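Local atomic coordinates of unknown protein (Galdieria sulphuraria, PDB entry 2NYI), a protein that is of unknown function but carries tandem ACT domains, a fold that in related proteins often binds small regulatory ligands such as amino acids. Residues A31-S36 with M47-S52; T91-L96 with G142-F147; Y97-D102 with F136-M141. All blocks are in the same frame, centred on the assembly; numbering follows the deposited sequence.

Interaction 1: A31-S36 with M47-S52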
loop_
_atom_site.group_PDB
_atom_site.type_symbol
_atom_site.label_atom_id
_atom_site.label_comp_id
_atom_site.label_asym_id
_atom_site.label_seq_id
_atom_site.Cartn_x
_atom_site.Cartn_y
_atom_site.Cartn_z
ATOM N N ALA A 31 -11.814 16.602 -10.510
ATOM C CA ALA A 31 -11.410 15.206 -10.782
ATOM C C ALA A 31 -12.015 14.335 -9.687
ATOM O O ALA A 31 -12.169 14.812 -8.563
ATOM C CB ALA A 31 -9.906 15.087 -10.802
ATOM N N ASN A 32 -12.412 13.099 -10.002
ATOM C CA ASN A 32 -12.955 12.200 -8.969
ATOM C C ASN A 32 -12.021 11.022 -8.710
ATOM O O ASN A 32 -11.437 10.471 -9.633
ATOM C CB ASN A 32 -14.370 11.681 -9.326
ATOM C CG ASN A 32 -15.079 10.973 -8.124
ATOM O OD1 ASN A 32 -15.210 11.553 -7.030
ATOM N ND2 ASN A 32 -15.542 9.714 -8.339
ATOM N N VAL A 33 -11.891 10.651 -7.449
ATOM C CA VAL A 33 -11.154 9.451 -7.067
ATOM C C VAL A 33 -12.056 8.227 -7.327
ATOM O O VAL A 33 -13.089 8.089 -6.675
ATOM C CB VAL A 33 -10.727 9.525 -5.574
ATOM C CG1 VAL A 33 -10.131 8.217 -5.113
ATOM C CG2 VAL A 33 -9.728 10.691 -5.341
ATOM N N GLU A 34 -11.689 7.369 -8.285
ATOM C CA GLU A 34 -12.402 6.095 -8.508
ATOM C C GLU A 34 -11.973 5.056 -7.455
ATOM O O GLU A 34 -12.793 4.339 -6.877
ATOM C CB GLU A 34 -12.150 5.551 -9.916
ATOM C CG GLU A 34 -12.691 4.121 -10.145
ATOM C CD GLU A 34 -12.451 3.546 -11.566
ATOM O OE1 GLU A 34 -12.005 4.285 -12.483
ATOM O OE2 GLU A 34 -12.719 2.332 -11.753
ATOM N N SER A 35 -10.671 4.953 -7.225
ATOM C CA SER A 35 -10.157 4.006 -6.227
ATOM C C SER A 35 -8.763 4.432 -5.837
ATOM O O SER A 35 -8.126 5.184 -6.567
ATOM C CB SER A 35 -10.148 2.578 -6.778
ATOM O OG SER A 35 -9.410 2.535 -7.982
ATOM N N SER A 36 -8.307 3.947 -4.680
ATOM C CA SER A 36 -6.984 4.312 -4.175
ATOM C C SER A 36 -6.448 3.255 -3.229
ATOM O O SER A 36 -7.206 2.559 -2.519
ATOM C CB SER A 36 -7.010 5.688 -3.501
ATOM O OG SER A 36 -7.879 5.660 -2.382
HETATM N N MSE A 47 1.222 6.143 -2.604
HETATM C CA MSE A 47 -0.202 5.968 -2.934
HETATM C C MSE A 47 -0.402 5.882 -4.429
HETATM O O MSE A 47 0.245 6.598 -5.191
HETATM C CB MSE A 47 -1.026 7.149 -2.369
HETATM C CG MSE A 47 -2.527 7.035 -2.661
HETATM SE SE MSE A 47 -3.549 8.289 -1.562
HETATM C CE MSE A 47 -3.025 9.733 -2.336
ATOM N N ILE A 48 -1.296 4.998 -4.834
ATOM C CA ILE A 48 -1.703 4.871 -6.230
ATOM C C ILE A 48 -3.209 5.157 -6.256
ATOM O O ILE A 48 -3.957 4.689 -5.394
ATOM C CB ILE A 48 -1.407 3.485 -6.799
ATOM C CG1 ILE A 48 0.089 3.156 -6.618
ATOM C CG2 ILE A 48 -1.760 3.451 -8.321
ATOM C CD1 ILE A 48 0.425 1.690 -6.883
ATOM N N VAL A 49 -3.614 5.983 -7.219
ATOM C CA VAL A 49 -5.005 6.408 -7.330
ATOM C C VAL A 49 -5.465 6.308 -8.791
ATOM O O VAL A 49 -4.721 6.685 -9.700
ATOM C CB VAL A 49 -5.158 7.869 -6.855
ATOM C CG1 VAL A 49 -6.631 8.284 -6.813
ATOM C CG2 VAL A 49 -4.505 8.076 -5.454
ATOM N N LEU A 50 -6.684 5.786 -8.984
ATOM C CA LEU A 50 -7.390 5.872 -10.273
ATOM C C LEU A 50 -8.273 7.114 -10.190
ATOM O O LEU A 50 -9.119 7.254 -9.281
ATOM C CB LEU A 50 -8.216 4.608 -10.581
ATOM C CG LEU A 50 -7.365 3.337 -10.822
ATOM C CD1 LEU A 50 -8.206 2.073 -10.865
ATOM C CD2 LEU A 50 -6.597 3.485 -12.127
ATOM N N VAL A 51 -8.039 8.017 -11.130
ATOM C CA VAL A 51 -8.644 9.349 -11.105
ATOM C C VAL A 51 -9.434 9.528 -12.391
ATOM O O VAL A 51 -8.911 9.246 -13.473
ATOM C CB VAL A 51 -7.558 10.457 -11.013
ATOM C CG1 VAL A 51 -8.171 11.864 -11.206
ATOM C CG2 VAL A 51 -6.817 10.389 -9.701
ATOM N N SER A 52 -10.697 9.952 -12.263
ATOM C CA SER A 52 -11.542 10.252 -13.427
ATOM C C SER A 52 -11.592 11.745 -13.659
ATOM O O SER A 52 -11.703 12.523 -12.707
ATOM C CB SER A 52 -12.968 9.712 -13.230
ATOM O OG SER A 52 -12.952 8.297 -13.217
HETATM O O HOH W 1 -14.890 8.062 -10.732
#

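Interaction 2: T91-L96 with G142-F147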
loop_
_atom_site.group_PDB
_atom_site.type_symbol
_atom_site.label_atom_id
_atom_site.label_comp_id
_atom_site.label_asym_id
_atom_site.label_seq_id
_atom_site.Cartn_x
_atom_site.Cartn_y
_atom_site.Cartn_z
ATOM N N THR A 91 -7.764 -17.155 -14.129
ATOM C CA THR A 91 -7.112 -16.501 -12.975
ATOM C C THR A 91 -8.101 -16.405 -11.810
ATOM O O THR A 91 -9.270 -16.034 -12.008
ATOM C CB THR A 91 -6.595 -15.105 -13.355
ATOM O OG1 THR A 91 -5.616 -15.241 -14.387
ATOM C CG2 THR A 91 -5.945 -14.401 -12.158
ATOM N N ARG A 92 -7.624 -16.757 -10.613
ATOM C CA ARG A 92 -8.360 -16.605 -9.352
ATOM C C ARG A 92 -7.431 -15.942 -8.317
ATOM O O ARG A 92 -6.202 -15.962 -8.468
ATOM C CB ARG A 92 -8.866 -17.966 -8.831
ATOM C CG ARG A 92 -9.941 -18.677 -9.719
ATOM C CD ARG A 92 -11.230 -17.860 -9.848
ATOM N NE ARG A 92 -12.228 -18.570 -10.666
ATOM C CZ ARG A 92 -12.290 -18.553 -11.995
ATOM N NH1 ARG A 92 -11.409 -17.859 -12.709
ATOM N NH2 ARG A 92 -13.244 -19.253 -12.621
ATOM N N GLU A 93 -8.021 -15.349 -7.284
ATOM C CA GLU A 93 -7.226 -14.734 -6.239
ATOM C C GLU A 93 -7.225 -15.620 -5.015
ATOM O O GLU A 93 -8.198 -16.366 -4.756
ATOM C CB GLU A 93 -7.731 -13.327 -5.941
ATOM C CG GLU A 93 -7.577 -12.415 -7.145
ATOM C CD GLU A 93 -7.823 -10.948 -6.819
ATOM O OE1 GLU A 93 -8.587 -10.656 -5.880
ATOM O OE2 GLU A 93 -7.260 -10.085 -7.523
ATOM N N TYR A 94 -6.120 -15.542 -4.283
ATOM C CA TYR A 94 -5.844 -16.409 -3.163
ATOM C C TYR A 94 -5.213 -15.561 -2.080
ATOM O O TYR A 94 -4.404 -14.669 -2.365
ATOM C CB TYR A 94 -4.839 -17.495 -3.551
ATOM C CG TYR A 94 -5.346 -18.430 -4.630
ATOM C CD1 TYR A 94 -5.947 -19.631 -4.302
ATOM C CD2 TYR A 94 -5.226 -18.095 -5.970
ATOM C CE1 TYR A 94 -6.434 -20.495 -5.291
ATOM C CE2 TYR A 94 -5.748 -18.944 -6.983
ATOM C CZ TYR A 94 -6.328 -20.140 -6.627
ATOM O OH TYR A 94 -6.804 -20.993 -7.618
ATOM N N GLU A 95 -5.572 -15.865 -0.850
ATOM C CA GLU A 95 -4.956 -15.212 0.302
ATOM C C GLU A 95 -3.817 -16.122 0.745
ATOM O O GLU A 95 -3.995 -17.341 0.902
ATOM C CB GLU A 95 -5.975 -15.006 1.425
ATOM C CG GLU A 95 -7.018 -13.927 1.116
ATOM C CD GLU A 95 -6.438 -12.499 1.138
ATOM O OE1 GLU A 95 -5.349 -12.281 1.729
ATOM O OE2 GLU A 95 -7.084 -11.586 0.573
ATOM N N LEU A 96 -2.644 -15.524 0.902
ATOM C CA LEU A 96 -1.442 -16.249 1.273
ATOM C C LEU A 96 -0.971 -15.735 2.625
ATOM O O LEU A 96 -0.889 -14.511 2.849
ATOM C CB LEU A 96 -0.371 -16.059 0.185
ATOM C CG LEU A 96 1.077 -16.503 0.458
ATOM C CD1 LEU A 96 1.182 -18.023 0.478
ATOM C CD2 LEU A 96 1.968 -15.966 -0.622
ATOM N N GLY A 142 1.406 -11.471 4.939
ATOM C CA GLY A 142 0.036 -11.634 4.466
ATOM C C GLY A 142 -0.032 -11.055 3.072
ATOM O O GLY A 142 0.453 -9.945 2.826
ATOM N N SER A 143 -0.656 -11.778 2.153
ATOM C CA SER A 143 -0.589 -11.373 0.765
ATOM C C SER A 143 -1.866 -11.816 0.031
ATOM O O SER A 143 -2.513 -12.798 0.423
ATOM C CB SER A 143 0.642 -12.030 0.126
ATOM O OG SER A 143 0.985 -11.435 -1.118
ATOM N N ARG A 144 -2.226 -11.069 -1.006
ATOM C CA ARG A 144 -3.211 -11.538 -1.976
ATOM C C ARG A 144 -2.492 -11.731 -3.301
ATOM O O ARG A 144 -1.809 -10.816 -3.800
ATOM C CB ARG A 144 -4.345 -10.533 -2.112
ATOM C CG ARG A 144 -5.577 -11.043 -2.851
ATOM C CD ARG A 144 -6.595 -9.916 -2.827
ATOM N NE ARG A 144 -7.899 -10.260 -3.374
ATOM C CZ ARG A 144 -9.004 -10.421 -2.648
ATOM N NH1 ARG A 144 -8.968 -10.298 -1.325
ATOM N NH2 ARG A 144 -10.149 -10.716 -3.251
ATOM N N VAL A 145 -2.626 -12.932 -3.862
ATOM C CA VAL A 145 -1.953 -13.290 -5.112
ATOM C C VAL A 145 -2.971 -13.821 -6.115
ATOM O O VAL A 145 -4.054 -14.248 -5.728
ATOM C CB VAL A 145 -0.821 -14.362 -4.885
ATOM C CG1 VAL A 145 0.213 -13.855 -3.873
ATOM C CG2 VAL A 145 -1.408 -15.745 -4.453
ATOM N N ALA A 146 -2.627 -13.770 -7.401
ATOM C CA ALA A 146 -3.533 -14.216 -8.450
ATOM C C ALA A 146 -2.794 -15.107 -9.429
ATOM O O ALA A 146 -1.703 -14.767 -9.903
ATOM C CB ALA A 146 -4.144 -13.024 -9.184
ATOM N N PHE A 147 -3.419 -16.238 -9.744
ATOM C CA PHE A 147 -2.897 -17.145 -10.753
ATOM C C PHE A 147 -3.995 -18.073 -11.256
ATOM O O PHE A 147 -5.044 -18.225 -10.601
ATOM C CB PHE A 147 -1.692 -17.937 -10.212
ATOM C CG PHE A 147 -1.990 -18.744 -8.973
ATOM C CD1 PHE A 147 -2.632 -19.977 -9.071
ATOM C CD2 PHE A 147 -1.617 -18.274 -7.710
ATOM C CE1 PHE A 147 -2.909 -20.728 -7.945
ATOM C CE2 PHE A 147 -1.895 -19.010 -6.569
ATOM C CZ PHE A 147 -2.524 -20.251 -6.677
#

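Interaction 3: Y97-D102 with F136-M141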
loop_
_atom_site.group_PDB
_atom_site.type_symbol
_atom_site.label_atom_id
_atom_site.label_comp_id
_atom_site.label_asym_id
_atom_site.label_seq_id
_atom_site.Cartn_x
_atom_site.Cartn_y
_atom_site.Cartn_z
ATOM N N TYR A 97 -0.667 -16.657 3.534
ATOM C CA TYR A 97 -0.189 -16.273 4.865
ATOM C C TYR A 97 1.037 -17.110 5.197
ATOM O O TYR A 97 1.058 -18.314 4.924
ATOM C CB TYR A 97 -1.260 -16.503 5.937
ATOM C CG TYR A 97 -2.608 -15.900 5.628
ATOM C CD1 TYR A 97 -2.873 -14.549 5.889
ATOM C CD2 TYR A 97 -3.627 -16.678 5.071
ATOM C CE1 TYR A 97 -4.121 -13.992 5.601
ATOM C CE2 TYR A 97 -4.874 -16.135 4.785
ATOM C CZ TYR A 97 -5.114 -14.793 5.049
ATOM O OH TYR A 97 -6.355 -14.263 4.759
ATOM N N VAL A 98 2.067 -16.457 5.729
ATOM C CA VAL A 98 3.307 -17.138 6.106
ATOM C C VAL A 98 3.654 -16.699 7.525
ATOM O O VAL A 98 3.600 -15.503 7.835
ATOM C CB VAL A 98 4.486 -16.751 5.157
ATOM C CG1 VAL A 98 5.778 -17.491 5.534
ATOM C CG2 VAL A 98 4.112 -16.964 3.668
ATOM N N GLU A 99 4.008 -17.648 8.388
ATOM C CA GLU A 99 4.465 -17.285 9.729
ATOM C C GLU A 99 5.507 -18.286 10.212
ATOM O O GLU A 99 5.331 -19.497 10.048
ATOM C CB GLU A 99 3.275 -17.228 10.693
ATOM C CG GLU A 99 3.634 -16.808 12.114
ATOM C CD GLU A 99 2.417 -16.623 12.998
ATOM O OE1 GLU A 99 2.427 -17.164 14.124
ATOM O OE2 GLU A 99 1.458 -15.937 12.573
ATOM N N GLY A 100 6.591 -17.772 10.791
ATOM C CA GLY A 100 7.588 -18.607 11.454
ATOM C C GLY A 100 8.792 -17.788 11.884
ATOM O O GLY A 100 8.731 -16.567 11.878
ATOM N N PRO A 101 9.910 -18.463 12.238
ATOM C CA PRO A 101 11.121 -17.722 12.605
ATOM C C PRO A 101 11.555 -16.870 11.417
ATOM O O PRO A 101 11.463 -17.325 10.278
ATOM C CB PRO A 101 12.161 -18.827 12.833
ATOM C CG PRO A 101 11.381 -20.069 13.050
ATOM C CD PRO A 101 10.110 -19.920 12.272
ATOM N N ASP A 102 11.993 -15.645 11.685
ATOM C CA ASP A 102 12.582 -14.804 10.648
ATOM C C ASP A 102 13.953 -15.344 10.228
ATOM O O ASP A 102 14.679 -15.930 11.036
ATOM C CB ASP A 102 12.692 -13.361 11.104
ATOM C CG ASP A 102 13.102 -12.422 9.978
ATOM O OD1 ASP A 102 12.585 -12.566 8.849
ATOM O OD2 ASP A 102 13.935 -11.534 10.219
ATOM N N PHE A 136 15.289 -14.783 18.908
ATOM C CA PHE A 136 14.108 -15.137 18.137
ATOM C C PHE A 136 13.334 -13.913 17.655
ATOM O O PHE A 136 12.995 -13.008 18.429
ATOM C CB PHE A 136 13.170 -16.121 18.867
ATOM C CG PHE A 136 12.083 -16.683 17.969
ATOM C CD1 PHE A 136 12.232 -17.942 17.364
ATOM C CD2 PHE A 136 10.923 -15.950 17.717
ATOM C CE1 PHE A 136 11.247 -18.451 16.538
ATOM C CE2 PHE A 136 9.920 -16.458 16.865
ATOM C CZ PHE A 136 10.089 -17.710 16.279
ATOM N N THR A 137 13.074 -13.907 16.354
ATOM C CA THR A 137 12.281 -12.856 15.729
ATOM C C THR A 137 11.233 -13.554 14.885
ATOM O O THR A 137 11.560 -14.438 14.080
ATOM C CB THR A 137 13.152 -11.898 14.885
ATOM O OG1 THR A 137 14.006 -11.146 15.758
ATOM C CG2 THR A 137 12.283 -10.902 14.109
ATOM N N LEU A 138 9.970 -13.206 15.122
ATOM C CA LEU A 138 8.864 -13.794 14.372
ATOM C C LEU A 138 8.683 -13.012 13.078
ATOM O O LEU A 138 8.805 -11.791 13.067
ATOM C CB LEU A 138 7.573 -13.788 15.188
ATOM C CG LEU A 138 6.384 -14.530 14.537
ATOM C CD1 LEU A 138 6.605 -16.058 14.495
ATOM C CD2 LEU A 138 5.056 -14.195 15.221
ATOM N N PHE A 139 8.439 -13.750 11.999
ATOM C CA PHE A 139 8.174 -13.181 10.688
ATOM C C PHE A 139 6.730 -13.502 10.352
ATOM O O PHE A 139 6.294 -14.637 10.530
ATOM C CB PHE A 139 9.117 -13.790 9.650
ATOM C CG PHE A 139 8.715 -13.503 8.217
ATOM C CD1 PHE A 139 9.076 -12.300 7.605
ATOM C CD2 PHE A 139 7.971 -14.443 7.491
ATOM C CE1 PHE A 139 8.695 -12.022 6.261
ATOM C CE2 PHE A 139 7.605 -14.198 6.166
ATOM C CZ PHE A 139 7.965 -12.978 5.548
ATOM N N ARG A 140 5.983 -12.501 9.876
ATOM C CA ARG A 140 4.627 -12.734 9.380
ATOM C C ARG A 140 4.473 -12.096 8.015
ATOM O O ARG A 140 4.953 -10.984 7.802
ATOM C CB ARG A 140 3.595 -12.123 10.325
ATOM C CG ARG A 140 3.396 -12.891 11.637
ATOM C CD ARG A 140 1.985 -12.647 12.153
ATOM N NE ARG A 140 1.889 -12.774 13.605
ATOM C CZ ARG A 140 1.593 -11.775 14.434
ATOM N NH1 ARG A 140 1.349 -10.554 13.966
ATOM N NH2 ARG A 140 1.536 -12.001 15.738
HETATM N N MSE A 141 3.821 -12.808 7.101
HETATM C CA MSE A 141 3.527 -12.256 5.782
HETATM C C MSE A 141 2.073 -12.497 5.441
HETATM O O MSE A 141 1.550 -13.581 5.645
HETATM C CB MSE A 141 4.429 -12.880 4.726
HETATM C CG MSE A 141 4.023 -12.526 3.325
HETATM SE SE MSE A 141 5.276 -13.275 2.057
HETATM C CE MSE A 141 4.164 -13.512 0.831
HETATM O O HOH W 2 14.625 -15.878 14.343
#

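Interaction 1: A31-S36 with M47-S52
The flat groups here are the carboxamide of Asn32, the carboxylate of Glu34 and the backbone peptides. Asn32 ND2 donates to a water oxygen 3.0 Å away, and the same water is hydrogen-bonded to Ser52 OG at 3.2 Å. ND2 also bonds Asp102 OD2 of the second subunit, so the two bonds at ND2 probably fix the rotation of the amide. The Glu34 carboxylate sits at the end of an extended chain, where OE1 passes 4.2 Å from Ser52 OG. Among the peptides, Asn32 and Ser52 bond each other twice, each donor lying in the plane of the accepting carbonyl. Leu50 O takes Glu34 N in its plane at 2.8 Å and Ser35 N only weakly, at 3.5 Å. Leu50 N returns a bond to Ser35 O, but from 26° above that carbonyl plane. Glu34 and Ser35 thus face one residue, a classic beta bulge. It lies in the antiparallel hairpin of strands 32-41 and 44-53, within the first ACT domain. Strand 32-41 is outermost in its own chain, yet Ser35 and Ser36 pair with a strand of the second subunit, which continues the sheet. The bulge turns the CB of Glu34 toward the other strand. Ser35 OG takes the crowded position between N and the carbonyl carbon (chi1 56°), 3.2 Å from Leu50 CD1. On the sheet face of Val33, Val49 and Val51, Val33 CG1 meets Val49 CG1 at 3.9 Å, the two side chains crossing at about a right angle. Ala31 CB rests 3.7 Å from Val51 CG1. Phe22 and Leu26 of helix 18-28 cover this valine face.

Interaction 2: T91-L96 with G142-F147
Two rings make the broadest match of shape between 91-96 and 142-147. Phe147 puts CG in the crowded position between N and the carbonyl carbon (chi1 58°), which brings its ring against the face of Tyr94, diagonally across the strands. The planes are only 2° apart and the centroids 4.2 Å apart, an offset stack. Phe147 CZ lies over one face of Tyr94, toward the rim, and Tyr94 CE2 lies over Phe147 in the same way. Beside the stack, Val145 CG2 rests 4.0 Å from Tyr94 CB. The other branch, CG1, is turned to Leu96 CD2. This pairing joins strands 91-99 and 137-148, the two middle strands of the second four-stranded antiparallel sheet. Its order, 2-3-1-4, repeats that of the first sheet, as expected for a tandem ACT protein. On the other face of the sheet the small methyl of Ala146, CB, is flanked by Thr91 CG2 at 3.7 Å and Glu93 CG at 4.0 Å. Arg144 runs out extended and crosses both glutamates obliquely, and the three residues form a salt-bridge network. Its NE makes a salt bridge to Glu93 OE1 at 2.6 Å, in the guanidinium plane but from 54° above the carboxylate plane. A weak bond from Arg144 NH1 reaches Glu95 OE2 at 3.0 Å; the Glu95 chain, bent at chi2, brings OE2 to it.

Interaction 3: Y97-D102 with F136-M141
Strands 97-99 and 137-141 run almost exactly antiparallel, at 178°. Val98 and Met141 form a hydrogen-bonded pair. Gly100 and Phe139 form the next one, with Phe139 N to Gly100 O at 2.8 Å, nearly along the C=O axis. Past the corner that the chain turns at Gly100, Asp102 N still donates to Thr137 O at 2.7 Å. A water accepts from Thr137 N and gives a weak bond to Asp102 O. Val98 and Met141 lie side by side, their CB atoms 3.9 Å apart. Val98 CG1 meets the edge of the Phe139 ring, in its plane, at CE2 (3.8 Å). The Asp102 and Phe139 side chains cross at about a right angle, yet the carboxylate lies nearly parallel to the ring plane (14°), with Asp102 OD1 3.7 Å from Phe139 CD1. On the face with Glu99, the extended glutamate lies alongside Arg140, and OE2 forms a long salt bridge to NE at 3.4 Å. Arg140 NH1 makes its stronger salt bridge to Glu127. Phe136 CE1 packs on Pro101 CB at 3.8 Å. An alanine here would remove the ring whose CE1 and CZ lie against Pro101, and would probably leave the corner less well packed. Phe139 and Met141 lie against helix 106-116, on Ile106, Val107 and Val110. Strand 120-130 borders 137-141 and strand 169-174 borders 97-99, so the strand part of the contact lies between the two edge strands.

From the N terminus, interaction 1 comes first. It closes a short hairpin of strands 32-41 and 44-53 in the first sheet, and is complete before the others open. Interaction 2 opens at 91-96 and closes only at 142-147. Interaction 3 is nested inside that loop, and both use strands 91-99 and 137-148. The span between 97-102 and 136-141 holds helix 106-116 and strand 120-130, so in sequence the paired strands enclose both. Interactions 2 and 3 touch where Leu96 CD2 meets Met141 CE at 3.6 Å. Within one chain interaction 1 touches neither; its nearest atoms are about 12 Å from interaction 2 and about 17 Å from interaction 3.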